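Local structure of BSU-2 beta-lactamase (Bacillus subtilis, 6W5E) at residues A[50-55]-A[257-262]; A[87-92]-A[134-139]; A[200-203]-A[209-212]. The protein hydrolyses the beta-lactam ring of antibiotics as a class D beta-lactamase, probably through a covalent acyl-enzyme intermediate. All blocks are in the same frame, centred on the assembly; numbering follows the deposited sequence. Where two conformers were deposited one is given.

Contact 1: residues A[50-55]-A[257-262]; sequences FILHDL and DILKKY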
loop_
_atom_site.group_PDB
_atom_site.type_symbol
_atom_site.label_atom_id
_atom_site.label_comp_id
_atom_site.label_asym_id
_atom_site.label_seq_id
_atom_site.Cartn_x
_atom_site.Cartn_y
_atom_site.Cartn_z
ATOM N N PHE A 50 -0.028 -1.402 14.116
ATOM C CA PHE A 50 0.897 -2.201 13.323
ATOM C C PHE A 50 0.370 -3.624 13.284
ATOM O O PHE A 50 -0.007 -4.180 14.321
ATOM C CB PHE A 50 2.299 -2.201 13.953
ATOM C CG PHE A 50 3.275 -3.125 13.270
ATOM C CD1 PHE A 50 3.843 -2.777 12.051
ATOM C CD2 PHE A 50 3.638 -4.326 13.855
ATOM C CE1 PHE A 50 4.739 -3.616 11.433
ATOM C CE2 PHE A 50 4.543 -5.173 13.236
ATOM C CZ PHE A 50 5.095 -4.817 12.030
ATOM N N ILE A 51 0.356 -4.210 12.088
ATOM C CA ILE A 51 -0.120 -5.570 11.870
ATOM C C ILE A 51 0.947 -6.331 11.102
ATOM O O ILE A 51 1.454 -5.833 10.092
ATOM C CB ILE A 51 -1.437 -5.585 11.074
ATOM C CG1 ILE A 51 -2.493 -4.713 11.758
ATOM C CG2 ILE A 51 -1.909 -7.022 10.918
ATOM C CD1 ILE A 51 -3.523 -4.177 10.816
ATOM N N LEU A 52 1.284 -7.536 11.571
ATOM C CA LEU A 52 2.271 -8.379 10.901
ATOM C C LEU A 52 1.714 -9.787 10.791
ATOM O O LEU A 52 1.376 -10.407 11.808
ATOM C CB LEU A 52 3.608 -8.384 11.649
ATOM C CG LEU A 52 4.771 -9.044 10.900
ATOM C CD1 LEU A 52 5.089 -8.284 9.613
ATOM C CD2 LEU A 52 5.999 -9.148 11.801
ATOM N N HIS A 53 1.620 -10.291 9.565
ATOM C CA HIS A 53 1.094 -11.623 9.303
ATOM C C HIS A 53 2.195 -12.531 8.768
ATOM O O HIS A 53 2.822 -12.219 7.753
ATOM C CB HIS A 53 -0.056 -11.586 8.299
ATOM C CG HIS A 53 -0.611 -12.939 7.983
ATOM N ND1 HIS A 53 -1.516 -13.576 8.801
ATOM C CD2 HIS A 53 -0.347 -13.797 6.968
ATOM C CE1 HIS A 53 -1.807 -14.759 8.291
ATOM N NE2 HIS A 53 -1.109 -14.919 7.181
ATOM N N ASP A 54 2.394 -13.663 9.444
ATOM C CA ASP A 54 3.316 -14.721 9.042
ATOM C C ASP A 54 2.614 -15.617 8.024
ATOM O O ASP A 54 1.684 -16.354 8.376
ATOM C CB ASP A 54 3.676 -15.504 10.304
ATOM C CG ASP A 54 4.735 -16.575 10.084
ATOM O OD1 ASP A 54 4.841 -17.131 8.970
ATOM O OD2 ASP A 54 5.437 -16.903 11.069
ATOM N N LEU A 55 3.053 -15.560 6.761
ATOM C CA LEU A 55 2.394 -16.339 5.714
ATOM C C LEU A 55 2.609 -17.839 5.902
ATOM O O LEU A 55 1.668 -18.626 5.752
ATOM C CB LEU A 55 2.865 -15.878 4.335
ATOM C CG LEU A 55 2.266 -14.538 3.893
ATOM C CD1 LEU A 55 3.097 -13.905 2.781
ATOM C CD2 LEU A 55 0.808 -14.729 3.462
ATOM N N ASP A 257 12.006 0.101 11.252
ATOM C CA ASP A 257 12.605 -0.156 12.556
ATOM C C ASP A 257 12.152 -1.499 13.121
ATOM O O ASP A 257 12.980 -2.261 13.632
ATOM C CB ASP A 257 12.324 0.993 13.523
ATOM C CG ASP A 257 13.428 1.168 14.551
ATOM O OD1 ASP A 257 14.590 1.399 14.157
ATOM O OD2 ASP A 257 13.134 1.076 15.759
ATOM N N ILE A 258 10.857 -1.817 13.025
ATOM C CA ILE A 258 10.351 -3.087 13.536
ATOM C C ILE A 258 10.950 -4.251 12.765
ATOM O O ILE A 258 11.393 -5.244 13.354
ATOM C CB ILE A 258 8.812 -3.110 13.490
ATOM C CG1 ILE A 258 8.228 -2.055 14.439
ATOM C CG2 ILE A 258 8.293 -4.504 13.824
ATOM C CD1 ILE A 258 6.756 -1.791 14.216
ATOM N N LEU A 259 10.966 -4.151 11.433
ATOM C CA LEU A 259 11.458 -5.265 10.626
ATOM C C LEU A 259 12.945 -5.507 10.849
ATOM O O LEU A 259 13.404 -6.649 10.744
ATOM C CB LEU A 259 11.155 -5.033 9.144
ATOM C CG LEU A 259 9.677 -4.946 8.755
ATOM C CD1 LEU A 259 9.539 -4.678 7.259
ATOM C CD2 LEU A 259 8.886 -6.193 9.159
ATOM N N LYS A 260 13.704 -4.453 11.162
ATOM C CA LYS A 260 15.108 -4.617 11.527
ATOM C C LYS A 260 15.252 -5.231 12.918
ATOM O O LYS A 260 16.029 -6.172 13.111
ATOM C CB LYS A 260 15.824 -3.270 11.460
ATOM C CG LYS A 260 16.121 -2.796 10.043
ATOM C CD LYS A 260 16.797 -1.431 10.054
ATOM C CE LYS A 260 17.313 -1.080 8.676
ATOM N NZ LYS A 260 17.911 0.281 8.632
ATOM N N LYS A 261 14.496 -4.717 13.898
ATOM C CA LYS A 261 14.574 -5.233 15.261
ATOM C C LYS A 261 14.247 -6.714 15.322
ATOM O O LYS A 261 14.779 -7.427 16.176
ATOM C CB LYS A 261 13.567 -4.503 16.143
ATOM C CG LYS A 261 13.983 -3.167 16.679
ATOM C CD LYS A 261 12.835 -2.641 17.524
ATOM C CE LYS A 261 13.224 -1.437 18.329
ATOM N NZ LYS A 261 12.015 -0.929 19.006
ATOM N N TYR A 262 13.346 -7.187 14.464
ATOM C CA TYR A 262 12.888 -8.569 14.502
ATOM C C TYR A 262 13.534 -9.430 13.427
ATOM O O TYR A 262 13.067 -10.541 13.163
ATOM C CB TYR A 262 11.357 -8.638 14.505
ATOM C CG TYR A 262 10.837 -8.276 15.875
ATOM C CD1 TYR A 262 10.736 -9.239 16.865
ATOM C CD2 TYR A 262 10.522 -6.958 16.199
ATOM C CE1 TYR A 262 10.312 -8.917 18.142
ATOM C CE2 TYR A 262 10.095 -6.617 17.481
ATOM C CZ TYR A 262 9.987 -7.608 18.441
ATOM O OH TYR A 262 9.562 -7.288 19.712
#

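Contact 2: residues A[87-92]-A[134-139]; sequences LQVKAV and RDIGEE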
loop_
_atom_site.group_PDB
_atom_site.type_symbol
_atom_site.label_atom_id
_atom_site.label_comp_id
_atom_site.label_asym_id
_atom_site.label_seq_id
_atom_site.Cartn_x
_atom_site.Cartn_y
_atom_site.Cartn_z
ATOM N N LEU A 87 -3.948 -2.471 -15.047
ATOM C CA LEU A 87 -3.259 -3.433 -15.901
ATOM C C LEU A 87 -4.210 -4.530 -16.360
ATOM O O LEU A 87 -4.195 -4.918 -17.536
ATOM C CB LEU A 87 -2.083 -4.043 -15.139
ATOM C CG LEU A 87 -0.909 -3.096 -14.899
ATOM C CD1 LEU A 87 0.018 -3.630 -13.800
ATOM C CD2 LEU A 87 -0.147 -2.847 -16.201
ATOM N N GLN A 88 -5.057 -5.028 -15.453
ATOM C CA GLN A 88 -5.943 -6.139 -15.795
ATOM C C GLN A 88 -6.907 -5.759 -16.910
ATOM O O GLN A 88 -7.147 -6.561 -17.821
ATOM C CB GLN A 88 -6.713 -6.599 -14.558
ATOM C CG GLN A 88 -7.556 -7.849 -14.776
ATOM C CD GLN A 88 -6.717 -9.084 -15.060
ATOM O OE1 GLN A 88 -5.591 -9.212 -14.580
ATOM N NE2 GLN A 88 -7.274 -10.014 -15.829
ATOM N N VAL A 89 -7.467 -4.542 -16.862
ATOM C CA VAL A 89 -8.422 -4.089 -17.875
ATOM C C VAL A 89 -7.743 -3.421 -19.056
ATOM O O VAL A 89 -8.436 -2.910 -19.951
ATOM C CB VAL A 89 -9.535 -3.179 -17.308
ATOM C CG1 VAL A 89 -10.206 -3.821 -16.096
ATOM C CG2 VAL A 89 -8.997 -1.770 -16.987
ATOM N N LYS A 90 -6.410 -3.399 -19.084
ATOM C CA LYS A 90 -5.631 -2.835 -20.185
ATOM C C LYS A 90 -5.816 -1.323 -20.344
ATOM O O LYS A 90 -5.650 -0.780 -21.442
ATOM C CB LYS A 90 -5.856 -3.589 -21.503
ATOM C CG LYS A 90 -5.642 -5.090 -21.360
ATOM C CD LYS A 90 -5.685 -5.804 -22.701
ATOM N N ALA A 91 -6.149 -0.621 -19.259
ATOM C CA ALA A 91 -6.120 0.837 -19.286
ATOM C C ALA A 91 -4.693 1.371 -19.288
ATOM O O ALA A 91 -4.472 2.519 -19.688
ATOM C CB ALA A 91 -6.905 1.422 -18.107
ATOM N N VAL A 92 -3.736 0.570 -18.825
ATOM C CA VAL A 92 -2.310 0.835 -18.952
ATOM C C VAL A 92 -1.650 -0.448 -19.429
ATOM O O VAL A 92 -2.125 -1.551 -19.144
ATOM C CB VAL A 92 -1.661 1.337 -17.638
ATOM C CG1 VAL A 92 -1.985 2.805 -17.403
ATOM C CG2 VAL A 92 -2.102 0.489 -16.449
ATOM N N ARG A 134 -9.656 7.657 -14.124
ATOM C CA ARG A 134 -10.638 8.149 -15.083
ATOM C C ARG A 134 -10.826 7.171 -16.237
ATOM O O ARG A 134 -11.953 6.961 -16.700
ATOM C CB ARG A 134 -10.239 9.540 -15.587
ATOM C CG ARG A 134 -10.332 10.647 -14.544
ATOM C CD ARG A 134 -10.238 12.031 -15.166
ATOM N NE ARG A 134 -8.906 12.328 -15.701
ATOM C CZ ARG A 134 -7.916 12.872 -14.998
ATOM N NH1 ARG A 134 -8.105 13.175 -13.717
ATOM N NH2 ARG A 134 -6.741 13.116 -15.575
ATOM N N ASP A 135 -9.736 6.547 -16.704
ATOM C CA ASP A 135 -9.850 5.572 -17.787
ATOM C C ASP A 135 -10.516 4.284 -17.311
ATOM O O ASP A 135 -11.213 3.619 -18.090
ATOM C CB ASP A 135 -8.467 5.259 -18.352
ATOM C CG ASP A 135 -7.947 6.333 -19.302
ATOM O OD1 ASP A 135 -8.744 7.137 -19.828
ATOM O OD2 ASP A 135 -6.727 6.348 -19.555
ATOM N N ILE A 136 -10.315 3.905 -16.045
ATOM C CA ILE A 136 -11.021 2.742 -15.512
ATOM C C ILE A 136 -12.519 3.018 -15.475
ATOM O O ILE A 136 -13.335 2.227 -15.970
ATOM C CB ILE A 136 -10.465 2.351 -14.129
ATOM C CG1 ILE A 136 -9.031 1.808 -14.264
ATOM C CG2 ILE A 136 -11.372 1.328 -13.463
ATOM C CD1 ILE A 136 -8.335 1.619 -12.932
ATOM N N GLY A 137 -12.898 4.164 -14.926
ATOM C CA GLY A 137 -14.291 4.590 -14.959
ATOM C C GLY A 137 -15.080 4.087 -13.767
ATOM O O GLY A 137 -14.787 3.047 -13.178
ATOM N N GLU A 138 -16.118 4.852 -13.424
ATOM C CA GLU A 138 -16.904 4.610 -12.216
ATOM C C GLU A 138 -17.445 3.188 -12.146
ATOM O O GLU A 138 -17.282 2.499 -11.134
ATOM C CB GLU A 138 -18.066 5.609 -12.177
ATOM C CG GLU A 138 -19.016 5.459 -11.003
ATOM C CD GLU A 138 -18.614 6.337 -9.846
ATOM O OE1 GLU A 138 -17.546 6.983 -9.946
ATOM O OE2 GLU A 138 -19.360 6.385 -8.846
ATOM N N GLU A 139 -18.116 2.735 -13.207
ATOM C CA GLU A 139 -18.791 1.443 -13.141
ATOM C C GLU A 139 -17.795 0.295 -12.998
ATOM O O GLU A 139 -18.033 -0.655 -12.240
ATOM C CB GLU A 139 -19.667 1.250 -14.378
ATOM C CG GLU A 139 -20.687 2.368 -14.597
ATOM C CD GLU A 139 -20.244 3.386 -15.647
ATOM O OE1 GLU A 139 -19.158 4.007 -15.491
ATOM O OE2 GLU A 139 -21.010 3.567 -16.629
HETATM O O HOH W 1 -4.756 5.065 -18.301
#

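Contact 3: residues A[200-203]-A[209-212]; sequences MMIQ and YTLY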
loop_
_atom_site.group_PDB
_atom_site.type_symbol
_atom_site.label_atom_id
_atom_site.label_comp_id
_atom_site.label_asym_id
_atom_site.label_seq_id
_atom_site.Cartn_x
_atom_site.Cartn_y
_atom_site.Cartn_z
ATOM N N MET A 200 6.695 -3.180 -8.947
ATOM C CA MET A 200 6.575 -1.738 -8.771
ATOM C C MET A 200 6.599 -1.330 -7.307
ATOM O O MET A 200 6.913 -0.177 -7.012
ATOM C CB MET A 200 5.287 -1.209 -9.414
ATOM C CG MET A 200 5.253 -1.358 -10.929
ATOM S SD MET A 200 3.862 -0.518 -11.713
ATOM C CE MET A 200 2.472 -1.463 -11.164
ATOM N N MET A 201 6.257 -2.239 -6.391
ATOM C CA MET A 201 6.268 -1.974 -4.958
ATOM C C MET A 201 7.630 -2.195 -4.306
ATOM O O MET A 201 7.777 -1.903 -3.114
ATOM C CB MET A 201 5.232 -2.865 -4.262
ATOM C CG MET A 201 3.799 -2.550 -4.623
ATOM S SD MET A 201 2.654 -3.791 -3.965
ATOM C CE MET A 201 2.754 -3.456 -2.213
ATOM N N ILE A 202 8.629 -2.701 -5.036
ATOM C CA ILE A 202 9.905 -3.001 -4.397
ATOM C C ILE A 202 10.528 -1.724 -3.863
ATOM O O ILE A 202 10.689 -0.738 -4.594
ATOM C CB ILE A 202 10.859 -3.715 -5.367
ATOM C CG1 ILE A 202 10.367 -5.137 -5.643
ATOM C CG2 ILE A 202 12.269 -3.757 -4.779
ATOM C CD1 ILE A 202 11.124 -5.868 -6.747
ATOM N N GLN A 203 10.874 -1.736 -2.575
ATOM C CA GLN A 203 11.574 -0.638 -1.923
ATOM C C GLN A 203 13.055 -0.920 -1.731
ATOM O O GLN A 203 13.874 -0.004 -1.853
ATOM C CB GLN A 203 10.943 -0.352 -0.556
ATOM C CG GLN A 203 9.450 -0.089 -0.613
ATOM C CD GLN A 203 9.134 1.347 -0.982
ATOM O OE1 GLN A 203 9.374 2.264 -0.198
ATOM N NE2 GLN A 203 8.587 1.550 -2.174
ATOM N N TYR A 209 16.756 -10.525 1.513
ATOM C CA TYR A 209 15.363 -10.135 1.676
ATOM C C TYR A 209 14.982 -9.174 0.562
ATOM O O TYR A 209 15.839 -8.531 -0.046
ATOM C CB TYR A 209 15.124 -9.468 3.038
ATOM C CG TYR A 209 15.677 -8.069 3.089
ATOM C CD1 TYR A 209 17.020 -7.850 3.350
ATOM C CD2 TYR A 209 14.864 -6.962 2.830
ATOM C CE1 TYR A 209 17.541 -6.571 3.376
ATOM C CE2 TYR A 209 15.376 -5.679 2.839
ATOM C CZ TYR A 209 16.715 -5.490 3.126
ATOM O OH TYR A 209 17.235 -4.219 3.142
ATOM N N THR A 210 13.674 -9.066 0.325
ATOM C CA THR A 210 13.109 -8.040 -0.544
ATOM C C THR A 210 11.964 -7.380 0.202
ATOM O O THR A 210 11.052 -8.069 0.677
ATOM C CB THR A 210 12.601 -8.616 -1.883
ATOM O OG1 THR A 210 13.666 -9.315 -2.534
ATOM C CG2 THR A 210 12.123 -7.500 -2.798
ATOM N N LEU A 211 12.017 -6.055 0.315
ATOM C CA LEU A 211 10.972 -5.282 0.975
ATOM C C LEU A 211 10.076 -4.671 -0.097
ATOM O O LEU A 211 10.563 -3.964 -0.992
ATOM C CB LEU A 211 11.580 -4.188 1.852
ATOM C CG LEU A 211 10.568 -3.240 2.504
ATOM C CD1 LEU A 211 9.685 -3.980 3.495
ATOM C CD2 LEU A 211 11.291 -2.087 3.182
ATOM N N TYR A 212 8.777 -4.947 -0.005
ATOM C CA TYR A 212 7.773 -4.381 -0.893
ATOM C C TYR A 212 6.859 -3.487 -0.071
ATOM O O TYR A 212 6.426 -3.876 1.020
ATOM C CB TYR A 212 6.887 -5.475 -1.496
ATOM C CG TYR A 212 7.600 -6.580 -2.240
ATOM C CD1 TYR A 212 8.182 -7.648 -1.565
ATOM C CD2 TYR A 212 7.639 -6.586 -3.626
ATOM C CE1 TYR A 212 8.814 -8.675 -2.261
ATOM C CE2 TYR A 212 8.254 -7.613 -4.328
ATOM C CZ TYR A 212 8.844 -8.648 -3.642
ATOM O OH TYR A 212 9.463 -9.663 -4.343
#

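Contact 1: residues A[50-55]-A[257-262]
Phe50 and Ile258 reach toward each other from opposite directions, and a CH-pi contact joins them. The delta methyl of Ile258 sits almost on the ring normal: its CD1 is 3.7 Å from the centroid of the Phe50 ring and 9° off the perpendicular, so it covers the middle of that face. Phe50 presents this face with CG anti to its backbone N (chi1 174°), the ring standing out from the strand toward the helix.

Further apolar packing completes the interface. The branch methyl CG2 of Ile258 meets the far end of the same ring, 3.7 Å from Phe50 CZ, so that one isoleucine covers both the centre and the rim. Along the strand Leu52 follows, and its CD1 lies 4.4 Å from CD2 of Leu259, a looser methyl-to-methyl touch. No hydrogen bond or salt bridge crosses between the two segments; the four touching side chains are all buried. At the solvent side of the helix end, Lys261 forms salt bridges with Asp41 and Glu42.

This is the packing of the C-terminal helix 248-261 on one face of the central antiparallel sheet of the penicillin-binding-protein/beta-lactamase fold. Strand 48-54 runs between strands 59-63 and 236-244, and its alternate residues Ile51 and His53 contact helix 172-184.

Contact 2: residues A[87-92]-A[134-139]
Ala91 and Asp135 bring the two backbones closest, with their CA atoms 6.2 Å apart, where the chain leaving helix 81-88 passes the last turn of helix 126-136. The first of these helices ends in a Schellman motif: Lys90 takes positive phi (65°) and two bonds run back into the last turn, one of them from Lys90 N to Leu87 O at 3.1 Å. Val89 before the turn and Ala91 after it both point toward the second segment. The other helix also stops at a residue of positive phi, Gly137 (89°), which then serves as N-cap of helix 138-147. The contact therefore joins two helix ends in the helical part of this class D beta-lactamase.

The side-chain packing is modest. The methyl of Ala91 lies against the base of the aspartate, its CB 4.1 Å from Asp135 CB, and also approaches the isoleucine beside it, 4.4 Å from Ile136 CG1. Val89 comes to the same methylene with one branch, CG2 to Ile136 CG1 being 4.5 Å. Ile136 is buried, whereas Asp135 is exposed, so the contact grades from an apolar side to a wet one. Around it, Val89 also touches Arg140 and Trp144 of helix 138-147, while Ala91 and Val92 rest on Leu132. Arg140 in addition bonds the carbonyls of Asp135 and Ile136 at the end of their helix.

On the polar side no direct hydrogen bond links the segments, and a water spans them instead. It donates to both partners, to Ala91 O at 2.9 Å and to the carboxylate oxygen Asp135 OD2 at 2.7 Å.

Contact 3: residues A[200-203]-A[209-212]
Gln203 N donates to Leu211 O in a short, nearly straight hydrogen bond, 2.8 Å long with 169° at the hydrogen, within an antiparallel beta hairpin of strands 202-205 and 209-217. Next to it, Ile202 and Tyr212 form a non-hydrogen-bonded pair, and here the strands lie close enough for CA-H...O contacts, the nearer from Tyr212 CA to Met201 O at 3.3 Å.

The paired side chains lie side by side on one face of the sheet. Ile202 has CG1 anti to its carbonyl carbon (chi1 -70°), which brings that methylene obliquely to the tyrosine ring, 3.5 Å from Tyr212 CE2. The methyl CG2 of Thr210, from the same strand as the tyrosine, also reaches this methylene, 4.1 Å from Ile202 CG1. At the foot of the tyrosine, Met201 CB packs against Tyr212 CB. Gln203 bends at chi2, and its OE1 accepts a hydrogen bond from Lys252 of the C-terminal helix.

Further out, Phe230 of strand 225-233 meets the Tyr212 ring with planes about 50° apart, and backbone bonds to Phe230 and Lys232 tie the longer strand into the central sheet. Just beyond Tyr212 this strand runs into the Lys-Thr-Gly motif that, as in other serine beta-lactamases, probably lines the active site. Strand 202-205 is the sheet's outermost on this side. It directly follows helix 191-200, and Met201 packs on Met121 and Val80 as the chain enters it. On the face away from Tyr212, the methyl CD2 of Leu211 lies 4.1 Å from Gln203 CB.

How the contacts relate
Contacts 1 and 3 both involve the central sheet, but in different ways: contact 1 lays a helix on a sheet face with buried apolar side chains alone, whereas contact 3 pairs the outermost strand with its neighbour through backbone bonding as well as side chains. Their centres are about 14 Å apart, and they touch where Leu259 CD1 packs on Leu211 CD1 at 3.8 Å. Contact 2 belongs to the helical part, across the chain's centre from contact 1 and nearer the surface, and water completes its polar side. It still meets contact 3 where Leu87 CD1 lies 4.2 Å from Met200 CE, at the end of the helix that leads into the edge strand.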